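Local coordinates for protein tyrocidine synthetase 3 (Brevibacillus brevis, PDB 2JGP) that probably forms peptide bonds in the nonribosomal synthesis of the antibiotic tyrocidine, the fragment pairing a peptidyl carrier domain with a condensation domain, at residues S2-V5 with A6-S9; V91-Q94 with A95-V99; A155-G159 with E160-N164; T325-L329 with Y330-L334. All blocks are in the same frame, centred on the assembly; numbering follows the deposited sequence.

Interaction 1 of 4, residues S2-V5 with A6-S9; sequences SEYV and APRS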
loop_
_atom_site.group_PDB
_atom_site.type_symbol
_atom_site.label_atom_id
_atom_site.label_comp_id
_atom_site.label_asym_id
_atom_site.label_seq_id
_atom_site.Cartn_x
_atom_site.Cartn_y
_atom_site.Cartn_z
ATOM N N SER A 2 -20.870 8.013 -22.865
ATOM C CA SER A 2 -20.393 9.092 -22.015
ATOM C C SER A 2 -18.876 9.185 -22.141
ATOM O O SER A 2 -18.211 8.225 -22.547
ATOM C CB SER A 2 -20.774 8.830 -20.560
ATOM O OG SER A 2 -22.178 8.672 -20.437
ATOM N N GLU A 3 -18.338 10.350 -21.807
ATOM C CA GLU A 3 -16.900 10.521 -21.648
ATOM C C GLU A 3 -16.343 9.435 -20.718
ATOM O O GLU A 3 -16.943 9.123 -19.684
ATOM C CB GLU A 3 -16.617 11.900 -21.066
ATOM C CG GLU A 3 -15.180 12.158 -20.690
ATOM C CD GLU A 3 -15.006 13.524 -20.076
ATOM O OE1 GLU A 3 -15.641 13.792 -19.036
ATOM O OE2 GLU A 3 -14.240 14.332 -20.623
ATOM N N TYR A 4 -15.202 8.859 -21.085
ATOM C CA TYR A 4 -14.624 7.791 -20.280
ATOM C C TYR A 4 -13.899 8.364 -19.077
ATOM O O TYR A 4 -13.017 9.210 -19.216
ATOM C CB TYR A 4 -13.649 6.928 -21.074
ATOM C CG TYR A 4 -13.055 5.816 -20.234
ATOM C CD1 TYR A 4 -13.859 4.792 -19.737
ATOM C CD2 TYR A 4 -11.700 5.790 -19.926
ATOM C CE1 TYR A 4 -13.334 3.768 -18.962
ATOM C CE2 TYR A 4 -11.166 4.773 -19.141
ATOM C CZ TYR A 4 -11.987 3.762 -18.669
ATOM O OH TYR A 4 -11.462 2.752 -17.900
ATOM N N VAL A 5 -14.295 7.885 -17.903
ATOM C CA VAL A 5 -13.587 8.129 -16.661
ATOM C C VAL A 5 -13.239 6.768 -16.068
ATOM O O VAL A 5 -14.128 5.960 -15.781
ATOM C CB VAL A 5 -14.449 8.954 -15.695
ATOM C CG1 VAL A 5 -13.804 9.017 -14.321
ATOM C CG2 VAL A 5 -14.681 10.364 -16.267
ATOM N N ALA A 6 -11.949 6.493 -15.908
ATOM C CA ALA A 6 -11.515 5.180 -15.427
ATOM C C ALA A 6 -11.989 4.975 -13.987
ATOM O O ALA A 6 -12.062 5.939 -13.229
ATOM C CB ALA A 6 -10.007 5.052 -15.512
ATOM N N PRO A 7 -12.315 3.723 -13.603
ATOM C CA PRO A 7 -12.738 3.441 -12.223
ATOM C C PRO A 7 -11.783 4.041 -11.186
ATOM O O PRO A 7 -10.564 3.959 -11.351
ATOM C CB PRO A 7 -12.723 1.912 -12.169
ATOM C CG PRO A 7 -13.041 1.500 -13.575
ATOM C CD PRO A 7 -12.306 2.499 -14.426
ATOM N N ARG A 8 -12.333 4.668 -10.150
ATOM C CA ARG A 8 -11.537 5.413 -9.162
ATOM C C ARG A 8 -11.602 4.800 -7.765
ATOM O O ARG A 8 -10.971 5.296 -6.824
ATOM C CB ARG A 8 -12.035 6.853 -9.080
ATOM C CG ARG A 8 -12.031 7.584 -10.404
ATOM C CD ARG A 8 -12.953 8.764 -10.375
ATOM N NE ARG A 8 -14.355 8.369 -10.284
ATOM C CZ ARG A 8 -15.375 9.214 -10.398
ATOM N NH1 ARG A 8 -15.159 10.509 -10.604
ATOM N NH2 ARG A 8 -16.618 8.767 -10.296
ATOM N N SER A 9 -12.386 3.738 -7.626
ATOM C CA SER A 9 -12.576 3.084 -6.346
ATOM C C SER A 9 -12.788 1.613 -6.584
ATOM O O SER A 9 -13.054 1.197 -7.710
ATOM C CB SER A 9 -13.796 3.648 -5.627
ATOM O OG SER A 9 -14.988 3.287 -6.300
#
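The Y4 ring lies over the backbone of A6, whose N sits 3.7 Å above one ring face, displaced toward the rim. P7 approaches the same ring obliquely, with the proline ring crossing the tyrosine side chain at roughly a right angle. The second flat group, the R8 guanidinium, carries V5 CG1 over one face, 3.9 Å from its plane and again off-centre.

Y4 reaches A6 because its CG is anti to the backbone N (chi1 -180°), which sends the ring forward along the chain. Its far end does most of the touching: Y4 OH is 3.5 Å from A6 CA and 3.6 Å from P7 CD, while Y4 CE2 meets A6 CB at 3.8 Å. A small methyl suits this place, since it fits beside the phenol without pushing it aside. The hydroxyl itself is hydrogen-bonded to K395, so the ring is held at its tip as well as along its face.

V5 turns CG1 forward to meet R8 CD at 4.0 Å. The arginine chain bends at chi3 (-68°), and its CD-NE end rests on V5 CG1 while the charged end reaches E12 in a salt bridge and Q71 in a hydrogen bond. P7, lacking an N-H, suits an extended lead-in of this kind and packs on E12 and A13.

S9 caps the helix, its OG bonded to E12 N. This is an extended N-terminal arm ending in a serine N-cap of helix 10-23 of the carrier domain, and through K395 it meets the condensation domain near the sodium site of Q396 and D400.

Interaction 2 of 4, residues V91-Q94 with A95-V99; sequences VQKQ and AYYPV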
loop_
_atom_site.group_PDB
_atom_site.type_symbol
_atom_site.label_atom_id
_atom_site.label_comp_id
_atom_site.label_asym_id
_atom_site.label_seq_id
_atom_site.Cartn_x
_atom_site.Cartn_y
_atom_site.Cartn_z
ATOM N N VAL A 91 -18.398 -2.441 16.290
ATOM C CA VAL A 91 -18.651 -3.780 16.823
ATOM C C VAL A 91 -19.073 -3.738 18.289
ATOM O O VAL A 91 -18.792 -2.775 18.994
ATOM C CB VAL A 91 -17.414 -4.687 16.663
ATOM C CG1 VAL A 91 -17.026 -4.783 15.190
ATOM C CG2 VAL A 91 -16.250 -4.174 17.496
ATOM N N GLN A 92 -19.749 -4.793 18.733
ATOM C CA GLN A 92 -20.163 -4.918 20.129
ATOM C C GLN A 92 -18.941 -5.081 21.032
ATOM O O GLN A 92 -17.975 -5.750 20.661
ATOM C CB GLN A 92 -21.104 -6.112 20.311
ATOM C CG GLN A 92 -22.391 -6.027 19.476
ATOM C CD GLN A 92 -23.652 -6.279 20.288
ATOM O OE1 GLN A 92 -24.473 -7.132 19.935
ATOM N NE2 GLN A 92 -23.814 -5.534 21.383
ATOM N N LYS A 93 -18.994 -4.465 22.211
ATOM C CA LYS A 93 -17.889 -4.516 23.162
ATOM C C LYS A 93 -17.600 -5.954 23.582
ATOM O O LYS A 93 -18.519 -6.748 23.794
ATOM C CB LYS A 93 -18.176 -3.649 24.395
ATOM C CG LYS A 93 -17.046 -3.664 25.433
ATOM C CD LYS A 93 -17.091 -2.458 26.364
ATOM C CE LYS A 93 -15.947 -2.497 27.375
ATOM N NZ LYS A 93 -15.621 -1.150 27.944
ATOM N N GLN A 94 -16.315 -6.272 23.700
ATOM C CA GLN A 94 -15.867 -7.626 23.988
ATOM C C GLN A 94 -14.574 -7.553 24.808
ATOM O O GLN A 94 -13.901 -6.521 24.815
ATOM C CB GLN A 94 -15.659 -8.379 22.667
ATOM C CG GLN A 94 -16.170 -9.813 22.642
ATOM C CD GLN A 94 -17.671 -9.931 22.906
ATOM O OE1 GLN A 94 -18.090 -10.564 23.873
ATOM N NE2 GLN A 94 -18.480 -9.325 22.045
ATOM N N ALA A 95 -14.245 -8.634 25.514
ATOM C CA ALA A 95 -13.045 -8.678 26.358
ATOM C C ALA A 95 -11.777 -8.565 25.518
ATOM O O ALA A 95 -10.831 -7.870 25.893
ATOM C CB ALA A 95 -13.025 -9.971 27.187
ATOM N N TYR A 96 -11.772 -9.256 24.382
ATOM C CA TYR A 96 -10.673 -9.217 23.428
ATOM C C TYR A 96 -11.256 -9.168 22.031
ATOM O O TYR A 96 -12.427 -9.492 21.829
ATOM C CB TYR A 96 -9.807 -10.472 23.532
ATOM C CG TYR A 96 -9.237 -10.752 24.896
ATOM C CD1 TYR A 96 -9.893 -11.604 25.777
ATOM C CD2 TYR A 96 -8.026 -10.198 25.297
ATOM C CE1 TYR A 96 -9.373 -11.882 27.028
ATOM C CE2 TYR A 96 -7.494 -10.469 26.549
ATOM C CZ TYR A 96 -8.176 -11.314 27.408
ATOM O OH TYR A 96 -7.669 -11.592 28.645
ATOM N N TYR A 97 -10.428 -8.788 21.065
ATOM C CA TYR A 97 -10.850 -8.725 19.670
ATOM C C TYR A 97 -9.871 -9.506 18.806
ATOM O O TYR A 97 -8.680 -9.567 19.122
ATOM C CB TYR A 97 -10.948 -7.272 19.218
ATOM C CG TYR A 97 -11.883 -6.458 20.077
ATOM C CD1 TYR A 97 -11.419 -5.792 21.207
ATOM C CD2 TYR A 97 -13.237 -6.372 19.772
ATOM C CE1 TYR A 97 -12.280 -5.052 22.008
ATOM C CE2 TYR A 97 -14.106 -5.632 20.562
ATOM C CZ TYR A 97 -13.624 -4.980 21.678
ATOM O OH TYR A 97 -14.489 -4.250 22.455
ATOM N N PRO A 98 -10.363 -10.104 17.705
ATOM C CA PRO A 98 -9.415 -10.814 16.861
ATOM C C PRO A 98 -8.361 -9.866 16.304
ATOM O O PRO A 98 -8.632 -8.676 16.109
ATOM C CB PRO A 98 -10.291 -11.377 15.728
ATOM C CG PRO A 98 -11.513 -10.512 15.716
ATOM C CD PRO A 98 -11.729 -10.124 17.147
ATOM N N VAL A 99 -7.162 -10.383 16.065
ATOM C CA VAL A 99 -6.180 -9.649 15.278
ATOM C C VAL A 99 -6.524 -9.753 13.798
ATOM O O VAL A 99 -7.207 -10.684 13.377
ATOM C CB VAL A 99 -4.748 -10.163 15.514
ATOM C CG1 VAL A 99 -4.341 -9.929 16.954
ATOM C CG2 VAL A 99 -4.630 -11.639 15.145
#
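Q94 N donates to the hydroxyl of Y97 at 3.0 Å, with an N-H...O angle of 153°. The tyrosine oxygen thus serves as acceptor for a backbone amide of the preceding loop, and a long phenol is what spans the turn between them. Y97 CE2 packs against Q94 CB at 3.8 Å. At the ring's edge, near its plane, lies Q92 O, 3.9 Å from Y97 CE2, whereas V91 CG2 comes in obliquely at 4.0 Å from that same ring carbon. K93 completes this inner shell, its CA 3.5 Å from Y97 OH and its CG methylene further off. Each residue from V91 to Q94 therefore touches the Y97 side chain, K93 at its hydroxyl alone, and Y97 is buried although most of the loop around it is exposed.

What places the ring is the first torsion of Y97 (chi1 -57°), which sets CG beside the backbone N and turns the phenol back toward the loop it follows. The chain has itself reversed by then: the directions of 91-94 and 95-97 differ by 133°. A95, small and exposed, lets the chain turn at this corner without crowding. K93 suits the outside, since its extended chain carries the ammonium away from the ring while its methylene stays near the hydroxyl. V91 is held from the other end by its N, bonded to D255.

Further out, V91 and P98 both rest on V258 of helix 253-263, and Y97 touches K254. Along its backbone Y97 is joined to Q163, which makes strand 97-98 the edge of a small antiparallel sheet beside strand 160-165.

Interaction 3 of 4, residues A155-G159 with E160-N164; sequences AVVNG and EPVQN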
loop_
_atom_site.group_PDB
_atom_site.type_symbol
_atom_site.label_atom_id
_atom_site.label_comp_id
_atom_site.label_asym_id
_atom_site.label_seq_id
_atom_site.Cartn_x
_atom_site.Cartn_y
_atom_site.Cartn_z
ATOM N N ALA A 155 -2.330 -10.499 23.438
ATOM C CA ALA A 155 -2.258 -11.674 24.296
ATOM C C ALA A 155 -2.636 -12.877 23.449
ATOM O O ALA A 155 -3.112 -12.712 22.323
ATOM C CB ALA A 155 -3.202 -11.525 25.474
ATOM N N VAL A 156 -2.400 -14.080 23.972
ATOM C CA VAL A 156 -2.863 -15.298 23.319
ATOM C C VAL A 156 -4.074 -15.812 24.082
ATOM O O VAL A 156 -3.993 -16.094 25.275
ATOM C CB VAL A 156 -1.761 -16.380 23.247
ATOM C CG1 VAL A 156 -2.326 -17.708 22.733
ATOM C CG2 VAL A 156 -0.635 -15.906 22.346
ATOM N N VAL A 157 -5.202 -15.906 23.389
ATOM C CA VAL A 157 -6.444 -16.377 23.984
ATOM C C VAL A 157 -7.015 -17.450 23.078
ATOM O O VAL A 157 -7.146 -17.245 21.873
ATOM C CB VAL A 157 -7.456 -15.223 24.147
ATOM C CG1 VAL A 157 -8.832 -15.756 24.540
ATOM C CG2 VAL A 157 -6.940 -14.215 25.176
ATOM N N ASN A 158 -7.337 -18.597 23.662
ATOM C CA ASN A 158 -7.757 -19.766 22.899
ATOM C C ASN A 158 -6.857 -20.000 21.676
ATOM O O ASN A 158 -7.340 -20.178 20.559
ATOM C CB ASN A 158 -9.236 -19.633 22.512
ATOM C CG ASN A 158 -10.156 -19.574 23.728
ATOM O OD1 ASN A 158 -9.832 -20.098 24.787
ATOM N ND2 ASN A 158 -11.307 -18.937 23.574
ATOM N N GLY A 159 -5.544 -19.959 21.901
ATOM C CA GLY A 159 -4.553 -20.313 20.880
ATOM C C GLY A 159 -4.307 -19.321 19.760
ATOM O O GLY A 159 -3.546 -19.614 18.831
ATOM N N GLU A 160 -4.933 -18.143 19.846
ATOM C CA GLU A 160 -4.814 -17.116 18.835
ATOM C C GLU A 160 -4.266 -15.856 19.471
ATOM O O GLU A 160 -4.635 -15.533 20.601
ATOM C CB GLU A 160 -6.186 -16.783 18.250
ATOM C CG GLU A 160 -6.863 -17.920 17.534
ATOM C CD GLU A 160 -6.152 -18.321 16.256
ATOM O OE1 GLU A 160 -5.449 -17.473 15.657
ATOM O OE2 GLU A 160 -6.307 -19.487 15.849
ATOM N N PRO A 161 -3.402 -15.125 18.743
ATOM C CA PRO A 161 -3.097 -13.768 19.172
ATOM C C PRO A 161 -4.391 -12.965 19.127
ATOM O O PRO A 161 -5.188 -13.149 18.202
ATOM C CB PRO A 161 -2.122 -13.258 18.102
ATOM C CG PRO A 161 -1.666 -14.473 17.357
ATOM C CD PRO A 161 -2.718 -15.487 17.489
ATOM N N VAL A 162 -4.611 -12.112 20.121
ATOM C CA VAL A 162 -5.778 -11.235 20.134
ATOM C C VAL A 162 -5.389 -9.836 20.577
ATOM O O VAL A 162 -4.382 -9.645 21.275
ATOM C CB VAL A 162 -6.893 -11.761 21.068
ATOM C CG1 VAL A 162 -7.474 -13.067 20.539
ATOM C CG2 VAL A 162 -6.362 -11.941 22.500
ATOM N N GLN A 163 -6.207 -8.869 20.170
ATOM C CA GLN A 163 -6.023 -7.482 20.558
ATOM C C GLN A 163 -6.680 -7.230 21.899
ATOM O O GLN A 163 -7.846 -7.575 22.105
ATOM C CB GLN A 163 -6.646 -6.551 19.525
ATOM C CG GLN A 163 -6.093 -6.714 18.140
ATOM C CD GLN A 163 -6.622 -5.665 17.198
ATOM O OE1 GLN A 163 -6.167 -4.519 17.216
ATOM N NE2 GLN A 163 -7.607 -6.042 16.378
ATOM N N ASN A 164 -5.917 -6.634 22.806
ATOM C CA ASN A 164 -6.395 -6.246 24.119
ATOM C C ASN A 164 -6.386 -4.723 24.159
ATOM O O ASN A 164 -5.328 -4.102 24.163
ATOM C CB ASN A 164 -5.494 -6.858 25.196
ATOM C CG ASN A 164 -6.053 -6.710 26.601
ATOM O OD1 ASN A 164 -7.072 -6.061 26.818
ATOM N ND2 ASN A 164 -5.368 -7.317 27.572
HETATM O O HOH W 1 -7.402 -21.093 17.786
#
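A155 and V162 form the tight end of the hairpin, exchanging two backbone bonds: A155 N gives to V162 O at 3.1 Å, and V162 N to A155 O at 2.7 Å. Next to them, V156 and P161 make a non-hydrogen-bonded pair, a place where a proline costs no bond between the strands. The close backbones also give a CA-H...O contact from P161 CA to A155 O, 3.3 Å long. On the face holding A155, V157 and V162, the packing centres on V162 CG2, which lies 3.6 Å from V157 CG2. The two valines cross at about a right angle, and their branched side chains suit extended strands. V162 chi1 (-66°) places CG2 between the backbone N and carbonyl carbon, from where it reaches both valine and alanine. Y96 packs on V157 and V162 there; Y107 of helix 101-113 covers V156 and P161 on the other face.

Strands 152-157 and 160-165 are joined by a type I' turn from V157 to E160, the compact two-residue connection of a beta hairpin. N158 and G159 occupy its corners with positive phi, a conformation that asparagine and glycine accept more readily than most residues.

Here the contact opens to solvent. V157 N bonds E160 O at 2.9 Å, and E160 N donates to V157 O at 3.1 Å, from above the carbonyl plane, 59° out of it and not on a lone pair. The E160 chain bends at chi2 (-67°), and a water links the two sides, donating to E160 OE2 at 2.7 Å and to N158 O at 2.9 Å. The other carboxylate oxygen, OE1, forms a salt bridge with K104.

Interaction 4 of 4, residues T325-L329 with Y330-L334; sequences TGTTL and YMVLL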
loop_
_atom_site.group_PDB
_atom_site.type_symbol
_atom_site.label_atom_id
_atom_site.label_comp_id
_atom_site.label_asym_id
_atom_site.label_seq_id
_atom_site.Cartn_x
_atom_site.Cartn_y
_atom_site.Cartn_z
ATOM N N THR A 325 -4.571 6.572 -23.291
ATOM C CA THR A 325 -4.838 5.130 -23.289
ATOM C C THR A 325 -5.876 4.698 -22.257
ATOM O O THR A 325 -6.114 3.499 -22.082
ATOM C CB THR A 325 -3.548 4.343 -23.005
ATOM O OG1 THR A 325 -2.966 4.816 -21.785
ATOM C CG2 THR A 325 -2.559 4.502 -24.156
ATOM N N GLY A 326 -6.480 5.662 -21.564
ATOM C CA GLY A 326 -7.460 5.362 -20.519
ATOM C C GLY A 326 -6.890 4.656 -19.304
ATOM O O GLY A 326 -7.582 3.868 -18.659
ATOM N N THR A 327 -5.629 4.941 -18.989
ATOM C CA THR A 327 -4.955 4.326 -17.855
ATOM C C THR A 327 -4.499 5.401 -16.880
ATOM O O THR A 327 -4.681 6.598 -17.123
ATOM C CB THR A 327 -3.733 3.486 -18.304
ATOM O OG1 THR A 327 -2.787 4.319 -18.988
ATOM C CG2 THR A 327 -4.166 2.352 -19.217
ATOM N N THR A 328 -3.934 4.961 -15.761
ATOM C CA THR A 328 -3.332 5.853 -14.792
ATOM C C THR A 328 -1.834 5.897 -15.059
ATOM O O THR A 328 -1.283 4.985 -15.676
ATOM C CB THR A 328 -3.591 5.366 -13.348
ATOM O OG1 THR A 328 -3.014 4.067 -13.160
ATOM C CG2 THR A 328 -5.104 5.300 -13.058
ATOM N N LEU A 329 -1.174 6.956 -14.603
ATOM C CA LEU A 329 0.280 7.032 -14.692
ATOM C C LEU A 329 0.900 5.830 -13.989
ATOM O O LEU A 329 1.846 5.230 -14.488
ATOM C CB LEU A 329 0.797 8.336 -14.083
ATOM C CG LEU A 329 2.317 8.510 -14.061
ATOM C CD1 LEU A 329 2.927 8.323 -15.453
ATOM C CD2 LEU A 329 2.673 9.867 -13.488
ATOM N N TYR A 330 0.334 5.459 -12.843
ATOM C CA TYR A 330 0.737 4.248 -12.139
ATOM C C TYR A 330 0.809 3.040 -13.074
ATOM O O TYR A 330 1.808 2.318 -13.090
ATOM C CB TYR A 330 -0.253 3.954 -11.003
ATOM C CG TYR A 330 0.089 2.739 -10.185
ATOM C CD1 TYR A 330 0.759 2.867 -8.974
ATOM C CD2 TYR A 330 -0.262 1.462 -10.614
ATOM C CE1 TYR A 330 1.078 1.758 -8.215
ATOM C CE2 TYR A 330 0.051 0.348 -9.866
ATOM C CZ TYR A 330 0.724 0.504 -8.667
ATOM O OH TYR A 330 1.034 -0.591 -7.913
ATOM N N MET A 331 -0.253 2.822 -13.845
ATOM C CA MET A 331 -0.321 1.672 -14.754
ATOM C C MET A 331 0.720 1.733 -15.873
ATOM O O MET A 331 1.311 0.717 -16.231
ATOM C CB MET A 331 -1.711 1.550 -15.373
ATOM C CG MET A 331 -2.809 1.104 -14.410
ATOM S SD MET A 331 -4.421 1.320 -15.192
ATOM C CE MET A 331 -5.526 0.990 -13.811
ATOM N N VAL A 332 0.919 2.920 -16.433
ATOM C CA VAL A 332 1.886 3.121 -17.513
ATOM C C VAL A 332 3.287 2.759 -17.017
ATOM O O VAL A 332 4.008 1.990 -17.653
ATOM C CB VAL A 332 1.864 4.584 -18.009
ATOM C CG1 VAL A 332 3.045 4.863 -18.952
ATOM C CG2 VAL A 332 0.522 4.902 -18.693
ATOM N N LEU A 333 3.646 3.299 -15.857
ATOM C CA LEU A 333 4.950 3.029 -15.242
ATOM C C LEU A 333 5.129 1.554 -14.861
ATOM O O LEU A 333 6.207 0.981 -15.063
ATOM C CB LEU A 333 5.145 3.912 -14.017
ATOM C CG LEU A 333 5.136 5.417 -14.248
ATOM C CD1 LEU A 333 5.192 6.143 -12.916
ATOM C CD2 LEU A 333 6.279 5.840 -15.152
ATOM N N LEU A 334 4.087 0.939 -14.306
ATOM C CA LEU A 334 4.141 -0.488 -13.994
ATOM C C LEU A 334 4.345 -1.298 -15.264
ATOM O O LEU A 334 5.114 -2.262 -15.284
ATOM C CB LEU A 334 2.864 -0.949 -13.278
ATOM C CG LEU A 334 2.761 -2.447 -12.957
ATOM C CD1 LEU A 334 3.951 -2.922 -12.102
ATOM C CD2 LEU A 334 1.431 -2.736 -12.273
#
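After helix 312-325 the backbone leaves helical geometry at G326, with positive phi, and enters the next helix at L329, whose O accepts from L333 N almost straight (3.0 Å, 175°). T328 caps the start of this helix: its OG1 accepts from M331 N at 3.1 Å, and its carbonyl O from V332 N. The first torsion (chi1 61°) sets the hydroxyl between the backbone N and carbonyl carbon, facing that amide, and also brings T328 OG1 to 3.2 Å from M331 CG. This threonine N-cap comes two residues after G326, the glycine of a Schellman motif that ends the previous helix, so the pair makes a short link between two consecutive helices; glycine suits the positive phi.

T327 OG1 donates to T325 OG1 at 2.8 Å, and T325 OG1 is bonded on to L321 O. T327 OG1 also lies 3.4 Å from V332 CG2, and T327 CB is 3.9 Å from M331 SD. One turn along the helix, L329 CD1 packs on L333 CG at 3.8 Å, leucines well suited to the side facing F434. Y330 turns away from the loop and stacks edge-to-face with F432. T328 N is buried without a partner.

How the interactions relate
All four contacts are local, each closing within a single run of eight to ten residues, and they follow one another in series without nesting or crossing. Interaction 1 leads into the carrier domain, interactions 2 and 3 shape a small sheet of the condensation domain, and interaction 4 turns one of its helices into the next. Two pairs meet in space. Y4 CE2 of interaction 1 lies 3.7 Å from G326 O of interaction 4, and K395 bonds both regions, tying the N-terminal arm to the condensation domain. Interactions 2 and 3 meet through neighbouring strands of one sheet, 97-98 and 160-165. The centres of interactions 3 and 4 lie 42 Å apart.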